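Local coordinates for YkuI protein (Bacillus subtilis, PDB 2BAS) that probably cleaves the second messenger cyclic di-GMP as an EAL-domain phosphodiesterase, at residues 46-56 with 264-275. Sequence-based numbering, arbitrary orientation.
Sequences FSAEEQKVVGY and FLERDVLKQRLK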
ATOM      1  N   PHE A  46     -14.430   8.314  18.612  1.00 56.52           N
ATOM      2  CA  PHE A  46     -15.706   8.457  17.913  1.00 57.83           C
ATOM      3  C   PHE A  46     -15.943   7.529  16.741  1.00 57.96           C
ATOM      4  O   PHE A  46     -15.047   7.252  15.960  1.00 57.03           O
ATOM      5  CB  PHE A  46     -15.922   9.916  17.504  1.00 56.98           C
ATOM      6  CG  PHE A  46     -16.090  10.838  18.676  1.00 56.37           C
ATOM      7  CD1 PHE A  46     -14.986  11.456  19.257  1.00 55.77           C
ATOM      8  CD2 PHE A  46     -17.349  11.064  19.221  1.00 56.14           C
ATOM      9  CE1 PHE A  46     -15.135  12.303  20.352  1.00 53.66           C
ATOM     10  CE2 PHE A  46     -17.510  11.904  20.313  1.00 55.81           C
ATOM     11  CZ  PHE A  46     -16.398  12.529  20.878  1.00 55.71           C
ATOM     12  N   SER A  47     -17.182   7.058  16.657  1.00 60.25           N
ATOM     13  CA  SER A  47     -17.664   6.150  15.620  1.00 61.63           C
ATOM     14  C   SER A  47     -17.912   6.915  14.332  1.00 61.76           C
ATOM     15  O   SER A  47     -18.282   8.091  14.371  1.00 61.61           O
ATOM     16  CB  SER A  47     -18.996   5.543  16.081  1.00 62.19           C
ATOM     17  OG  SER A  47     -19.284   4.315  15.439  1.00 67.42           O
ATOM     18  N   ALA A  48     -17.725   6.252  13.193  1.00 61.91           N
ATOM     19  CA  ALA A  48     -18.027   6.875  11.911  1.00 62.81           C
ATOM     20  C   ALA A  48     -19.459   6.590  11.469  1.00 63.91           C
ATOM     21  O   ALA A  48     -20.115   7.471  10.908  1.00 63.98           O
ATOM     22  CB  ALA A  48     -17.048   6.426  10.850  1.00 63.74           C
ATOM     23  N   GLU A  49     -19.938   5.370  11.735  1.00 65.14           N
ATOM     24  CA  GLU A  49     -21.279   4.929  11.317  1.00 65.97           C
ATOM     25  C   GLU A  49     -22.370   5.718  12.035  1.00 66.83           C
ATOM     26  O   GLU A  49     -23.142   6.440  11.397  1.00 65.87           O
ATOM     27  CB  GLU A  49     -21.477   3.427  11.532  1.00 65.70           C
ATOM     28  CG  GLU A  49     -20.289   2.559  11.195  1.00 67.66           C
ATOM     29  CD  GLU A  49     -19.643   1.991  12.435  1.00 69.03           C
ATOM     30  OE1 GLU A  49     -20.367   1.317  13.203  1.00 69.97           O
ATOM     31  OE2 GLU A  49     -18.426   2.207  12.638  1.00 67.15           O
ATOM     32  N   GLU A  50     -22.450   5.543  13.354  1.00 67.94           N
ATOM     33  CA  GLU A  50     -23.185   6.459  14.221  1.00 68.26           C
ATOM     34  C   GLU A  50     -22.122   7.509  14.475  1.00 68.12           C
ATOM     35  O   GLU A  50     -20.947   7.257  14.203  1.00 68.88           O
ATOM     36  CB  GLU A  50     -23.561   5.801  15.553  1.00 68.69           C
ATOM     37  CG  GLU A  50     -24.509   4.599  15.471  1.00 73.32           C
ATOM     38  CD  GLU A  50     -23.798   3.260  15.301  1.00 75.93           C
ATOM     39  OE1 GLU A  50     -22.556   3.210  15.437  1.00 80.67           O
ATOM     40  OE2 GLU A  50     -24.488   2.251  15.043  1.00 74.80           O
ATOM     41  N   GLN A  51     -22.482   8.680  14.977  1.00 66.89           N
ATOM     42  CA  GLN A  51     -21.427   9.635  15.290  1.00 66.78           C
ATOM     43  C   GLN A  51     -21.288   9.685  16.803  1.00 65.54           C
ATOM     44  O   GLN A  51     -21.489  10.739  17.411  1.00 65.57           O
ATOM     45  CB  GLN A  51     -21.686  11.034  14.705  1.00 67.07           C
ATOM     46  CG  GLN A  51     -22.733  11.151  13.610  1.00 71.49           C
ATOM     47  CD  GLN A  51     -22.517  10.229  12.428  1.00 76.97           C
ATOM     48  OE1 GLN A  51     -21.420  10.135  11.878  1.00 81.98           O
ATOM     49  NE2 GLN A  51     -23.582   9.550  12.021  1.00 77.55           N
ATOM     50  N   LYS A  52     -20.948   8.540  17.403  1.00 64.38           N
ATOM     51  CA  LYS A  52     -20.919   8.408  18.867  1.00 64.18           C
ATOM     52  C   LYS A  52     -19.640   7.827  19.469  1.00 62.84           C
ATOM     53  O   LYS A  52     -18.789   7.284  18.755  1.00 62.00           O
ATOM     54  CB  LYS A  52     -22.115   7.587  19.357  1.00 64.78           C
ATOM     55  CG  LYS A  52     -22.019   6.082  19.114  1.00 67.71           C
ATOM     56  CD  LYS A  52     -22.933   5.342  20.092  1.00 71.10           C
ATOM     57  CE  LYS A  52     -23.264   3.932  19.624  1.00 71.23           C
ATOM     58  NZ  LYS A  52     -24.320   3.331  20.488  1.00 65.96           N
ATOM     59  N   VAL A  53     -19.529   7.941  20.794  1.00 60.69           N
ATOM     60  CA  VAL A  53     -18.366   7.444  21.510  1.00 60.05           C
ATOM     61  C   VAL A  53     -18.416   5.907  21.591  1.00 59.49           C
ATOM     62  O   VAL A  53     -19.428   5.327  21.968  1.00 60.26           O
ATOM     63  CB  VAL A  53     -18.165   8.140  22.905  1.00 60.91           C
ATOM     64  CG1 VAL A  53     -18.801   9.541  22.917  1.00 60.79           C
ATOM     65  CG2 VAL A  53     -18.706   7.305  24.051  1.00 60.86           C
ATOM     66  N   VAL A  54     -17.323   5.263  21.194  1.00 59.10           N
ATOM     67  CA  VAL A  54     -17.228   3.800  21.173  1.00 57.49           C
ATOM     68  C   VAL A  54     -16.292   3.300  22.274  1.00 58.73           C
ATOM     69  O   VAL A  54     -16.286   2.112  22.609  1.00 58.51           O
ATOM     70  CB  VAL A  54     -16.741   3.289  19.798  1.00 56.98           C
ATOM     71  CG1 VAL A  54     -17.819   3.487  18.758  1.00 56.34           C
ATOM     72  CG2 VAL A  54     -15.463   3.996  19.374  1.00 51.63           C
ATOM     73  N   GLY A  55     -15.510   4.228  22.825  1.00 58.14           N
ATOM     74  CA  GLY A  55     -14.591   3.942  23.915  1.00 58.28           C
ATOM     75  C   GLY A  55     -13.812   5.171  24.344  1.00 57.63           C
ATOM     76  O   GLY A  55     -14.108   6.290  23.918  1.00 57.34           O
ATOM     77  N   TYR A  56     -12.819   4.954  25.201  1.00 57.01           N
ATOM     78  CA  TYR A  56     -11.975   6.024  25.710  1.00 57.45           C
ATOM     79  C   TYR A  56     -10.552   5.515  25.847  1.00 58.48           C
ATOM     80  O   TYR A  56     -10.333   4.425  26.373  1.00 59.27           O
ATOM     81  CB  TYR A  56     -12.439   6.459  27.103  1.00 57.09           C
ATOM     82  CG  TYR A  56     -13.820   7.065  27.199  1.00 56.85           C
ATOM     83  CD1 TYR A  56     -14.951   6.259  27.382  1.00 51.76           C
ATOM     84  CD2 TYR A  56     -13.996   8.447  27.142  1.00 58.42           C
ATOM     85  CE1 TYR A  56     -16.226   6.817  27.487  1.00 54.04           C
ATOM     86  CE2 TYR A  56     -15.268   9.018  27.248  1.00 59.81           C
ATOM     87  CZ  TYR A  56     -16.377   8.196  27.424  1.00 56.43           C
ATOM     88  OH  TYR A  56     -17.629   8.757  27.537  1.00 54.30           O
ATOM     89  N   PHE A 264     -16.533  10.493  31.971  1.00 63.47           N
ATOM     90  CA  PHE A 264     -17.185  10.016  30.769  1.00 63.00           C
ATOM     91  C   PHE A 264     -18.267  10.992  30.331  1.00 63.07           C
ATOM     92  O   PHE A 264     -18.904  11.650  31.156  1.00 63.90           O
ATOM     93  CB  PHE A 264     -17.760   8.612  30.963  1.00 62.79           C
ATOM     94  CG  PHE A 264     -16.718   7.547  31.173  1.00 63.35           C
ATOM     95  CD1 PHE A 264     -17.004   6.424  31.933  1.00 64.96           C
ATOM     96  CD2 PHE A 264     -15.443   7.671  30.631  1.00 64.80           C
ATOM     97  CE1 PHE A 264     -16.048   5.430  32.133  1.00 64.27           C
ATOM     98  CE2 PHE A 264     -14.484   6.689  30.837  1.00 63.34           C
ATOM     99  CZ  PHE A 264     -14.789   5.567  31.587  1.00 62.37           C
ATOM    100  N   LEU A 265     -18.446  11.079  29.020  1.00 62.85           N
ATOM    101  CA  LEU A 265     -19.379  12.004  28.406  1.00 62.18           C
ATOM    102  C   LEU A 265     -20.654  11.273  28.050  1.00 61.59           C
ATOM    103  O   LEU A 265     -20.712  10.046  28.131  1.00 62.70           O
ATOM    104  CB  LEU A 265     -18.757  12.563  27.122  1.00 62.50           C
ATOM    105  CG  LEU A 265     -17.363  13.188  27.201  1.00 60.98           C
ATOM    106  CD1 LEU A 265     -16.839  13.434  25.817  1.00 60.83           C
ATOM    107  CD2 LEU A 265     -17.390  14.487  28.012  1.00 66.36           C
ATOM    108  N   GLU A 266     -21.675  12.027  27.656  1.00 60.07           N
ATOM    109  CA  GLU A 266     -22.881  11.442  27.081  1.00 60.30           C
ATOM    110  C   GLU A 266     -22.452  10.762  25.779  1.00 59.72           C
ATOM    111  O   GLU A 266     -21.626  11.294  25.032  1.00 59.46           O
ATOM    112  CB  GLU A 266     -23.931  12.524  26.804  1.00 60.50           C
ATOM    113  CG  GLU A 266     -24.450  13.259  28.049  1.00 63.37           C
ATOM    114  CD  GLU A 266     -23.357  14.015  28.815  1.00 69.29           C
ATOM    115  OE1 GLU A 266     -22.342  14.419  28.161  1.00 72.46           O
ATOM    116  OE2 GLU A 266     -23.511  14.198  30.068  1.00 63.50           O
ATOM    117  N   ARG A 267     -22.991   9.581  25.510  1.00 58.46           N
ATOM    118  CA  ARG A 267     -22.555   8.817  24.348  1.00 57.23           C
ATOM    119  C   ARG A 267     -22.903   9.452  22.998  1.00 58.07           C
ATOM    120  O   ARG A 267     -22.271   9.149  21.980  1.00 57.87           O
ATOM    121  CB  ARG A 267     -22.979   7.357  24.467  1.00 55.98           C
ATOM    122  CG  ARG A 267     -22.169   6.654  25.553  1.00 56.79           C
ATOM    123  CD  ARG A 267     -22.136   5.156  25.408  1.00 52.08           C
ATOM    124  NE  ARG A 267     -21.526   4.736  24.155  1.00 48.66           N
ATOM    125  CZ  ARG A 267     -21.281   3.470  23.846  1.00 48.52           C
ATOM    126  NH1 ARG A 267     -21.575   2.516  24.719  1.00 48.06           N
ATOM    127  NH2 ARG A 267     -20.741   3.157  22.676  1.00 43.34           N
ATOM    128  N   ASP A 268     -23.887  10.351  23.013  1.00 59.02           N
ATOM    129  CA  ASP A 268     -24.290  11.123  21.842  1.00 59.40           C
ATOM    130  C   ASP A 268     -23.764  12.556  21.922  1.00 59.21           C
ATOM    131  O   ASP A 268     -24.249  13.438  21.211  1.00 59.84           O
ATOM    132  CB  ASP A 268     -25.821  11.163  21.739  1.00 61.03           C
ATOM    133  CG  ASP A 268     -26.440   9.786  21.568  1.00 62.59           C
ATOM    134  OD1 ASP A 268     -25.665   8.838  20.935  1.00 60.12           O
ATOM    135  OD2 ASP A 268     -27.717   9.663  22.057  1.00 59.30           O
ATOM    136  N   VAL A 269     -22.770  12.780  22.780  1.00 58.74           N
ATOM    137  CA  VAL A 269     -22.248  14.124  23.052  1.00 58.56           C
ATOM    138  C   VAL A 269     -22.008  14.968  21.799  1.00 59.58           C
ATOM    139  O   VAL A 269     -22.247  16.178  21.805  1.00 59.78           O
ATOM    140  CB  VAL A 269     -20.958  14.087  23.929  1.00 58.15           C
ATOM    141  CG1 VAL A 269     -19.852  13.243  23.269  1.00 58.02           C
ATOM    142  CG2 VAL A 269     -20.457  15.508  24.247  1.00 56.79           C
ATOM    143  N   LEU A 270     -21.572  14.319  20.722  1.00 60.36           N
ATOM    144  CA  LEU A 270     -21.132  15.036  19.537  1.00 60.12           C
ATOM    145  C   LEU A 270     -21.905  14.690  18.255  1.00 60.71           C
ATOM    146  O   LEU A 270     -21.597  15.227  17.188  1.00 60.87           O
ATOM    147  CB  LEU A 270     -19.632  14.789  19.354  1.00 59.88           C
ATOM    148  CG  LEU A 270     -18.737  16.017  19.166  1.00 60.43           C
ATOM    149  CD1 LEU A 270     -18.843  16.970  20.370  1.00 58.40           C
ATOM    150  CD2 LEU A 270     -17.294  15.584  18.956  1.00 59.28           C
ATOM    151  N   LYS A 271     -22.917  13.826  18.365  1.00 61.38           N
ATOM    152  CA  LYS A 271     -23.675  13.320  17.200  1.00 62.63           C
ATOM    153  C   LYS A 271     -24.087  14.375  16.161  1.00 62.92           C
ATOM    154  O   LYS A 271     -23.909  14.169  14.955  1.00 62.21           O
ATOM    155  CB  LYS A 271     -24.906  12.517  17.650  1.00 62.66           C
ATOM    156  CG  LYS A 271     -25.575  11.706  16.523  1.00 62.59           C
ATOM    157  CD  LYS A 271     -26.688  10.802  17.050  1.00 62.86           C
ATOM    158  CE  LYS A 271     -26.135   9.565  17.788  1.00 63.92           C
ATOM    159  NZ  LYS A 271     -27.170   8.869  18.616  1.00 64.34           N
ATOM    160  N   GLN A 272     -24.633  15.496  16.628  1.00 63.01           N
ATOM    161  CA  GLN A 272     -25.142  16.523  15.716  1.00 63.73           C
ATOM    162  C   GLN A 272     -24.070  17.289  14.954  1.00 63.22           C
ATOM    163  O   GLN A 272     -24.197  17.486  13.750  1.00 64.03           O
ATOM    164  CB  GLN A 272     -26.117  17.467  16.427  1.00 63.53           C
ATOM    165  CG  GLN A 272     -27.366  16.750  16.922  1.00 66.43           C
ATOM    166  CD  GLN A 272     -27.855  15.694  15.934  1.00 67.51           C
ATOM    167  OE1 GLN A 272     -28.161  15.998  14.779  1.00 70.82           O
ATOM    168  NE2 GLN A 272     -27.919  14.444  16.388  1.00 68.40           N
ATOM    169  N   ARG A 273     -23.023  17.709  15.652  1.00 63.16           N
ATOM    170  CA  ARG A 273     -21.923  18.428  15.026  1.00 63.53           C
ATOM    171  C   ARG A 273     -21.266  17.568  13.941  1.00 63.71           C
ATOM    172  O   ARG A 273     -21.020  18.048  12.836  1.00 64.59           O
ATOM    173  CB  ARG A 273     -20.909  18.868  16.083  1.00 63.26           C
ATOM    174  CG  ARG A 273     -19.648  19.506  15.532  1.00 64.56           C
ATOM    175  CD  ARG A 273     -18.650  19.727  16.648  1.00 66.28           C
ATOM    176  NE  ARG A 273     -17.287  19.878  16.147  1.00 68.43           N
ATOM    177  CZ  ARG A 273     -16.236  20.174  16.905  1.00 68.75           C
ATOM    178  NH1 ARG A 273     -16.372  20.365  18.208  1.00 67.59           N
ATOM    179  NH2 ARG A 273     -15.040  20.287  16.353  1.00 71.95           N
ATOM    180  N   LEU A 274     -21.014  16.297  14.257  1.00 63.57           N
ATOM    181  CA  LEU A 274     -20.419  15.352  13.305  1.00 63.57           C
ATOM    182  C   LEU A 274     -21.355  15.005  12.143  1.00 63.71           C
ATOM    183  O   LEU A 274     -20.924  14.995  10.992  1.00 64.19           O
ATOM    184  CB  LEU A 274     -19.943  14.073  14.011  1.00 62.55           C
ATOM    185  CG  LEU A 274     -18.728  14.153  14.950  1.00 63.13           C
ATOM    186  CD1 LEU A 274     -18.433  12.789  15.598  1.00 57.74           C
ATOM    187  CD2 LEU A 274     -17.487  14.663  14.208  1.00 63.28           C
ATOM    188  N   LYS A 275     -22.624  14.729  12.448  1.00 63.57           N
ATOM    189  CA  LYS A 275     -23.621  14.396  11.426  1.00 64.38           C
ATOM    190  C   LYS A 275     -23.674  15.407  10.282  1.00 64.15           C
ATOM    191  O   LYS A 275     -23.683  15.015   9.112  1.00 65.08           O
ATOM    192  CB  LYS A 275     -25.016  14.221  12.039  1.00 65.59           C
ATOM    193  CG  LYS A 275     -25.459  12.771  12.273  1.00 67.67           C
ATOM    194  CD  LYS A 275     -26.263  12.192  11.093  1.00 69.85           C
ATOM    195  CE  LYS A 275     -25.380  11.732   9.939  1.00 73.14           C
ATOM    196  NZ  LYS A 275     -26.165  11.211   8.785  1.00 75.38           N
TER
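Val-53 and Arg-267 exchange backbone and side-chain hydrogen bonds. Val-53 N donates to Arg-267 O at 3.2 Å and lies in the carbonyl plane. In return, Arg-267 NH2 reaches Val-53 O at 2.6 Å, with the oxygen 25° out of the guanidinium plane. A weak bond from Arg-267 NE goes to the same oxygen. The arginine chain bends at chi3 (61°), which turns the guanidinium back to the strand.

Tyr-56 and Phe-264 form an offset stack, with centroids 4.3 Å apart and planes at 28°. Phe-264 CD2 sits over the centre of the tyrosine ring. Beyond that ring, Tyr-56 OH accepts a hydrogen bond from Leu-265 N at 2.9 Å.

At the other end, Leu-270 lays CD2 over one face of the Phe-46 ring, a CH-pi contact of 4.1 Å to the centroid. Val-269 CG1 comes to the edge of that ring and also meets Val-53 CG1. Gln-51 packs its CB on Leu-274 CB at 3.6 Å, and its CG lies against Lys-275 CG.

The hairpin of strands 38-47 and 53-64 belongs to the sheet of the EAL domain, a modified TIM-type (beta/alpha)8 barrel. Segment 264-275 runs alongside 51-56 in the opposite direction, makes two type I beta turns and enters the long helix 271-311, with Leu-270 as N-cap residue.

Lys-271 NZ forms a salt bridge with Asp-268 OD1 at 2.8 Å, spanning the turn that leads into the helix. Asp-106 pairs with Arg-267 NH1 and probably helps to hold the guanidinium in place. Lys-275 NZ instead bridges to Asp-344 of the second subunit.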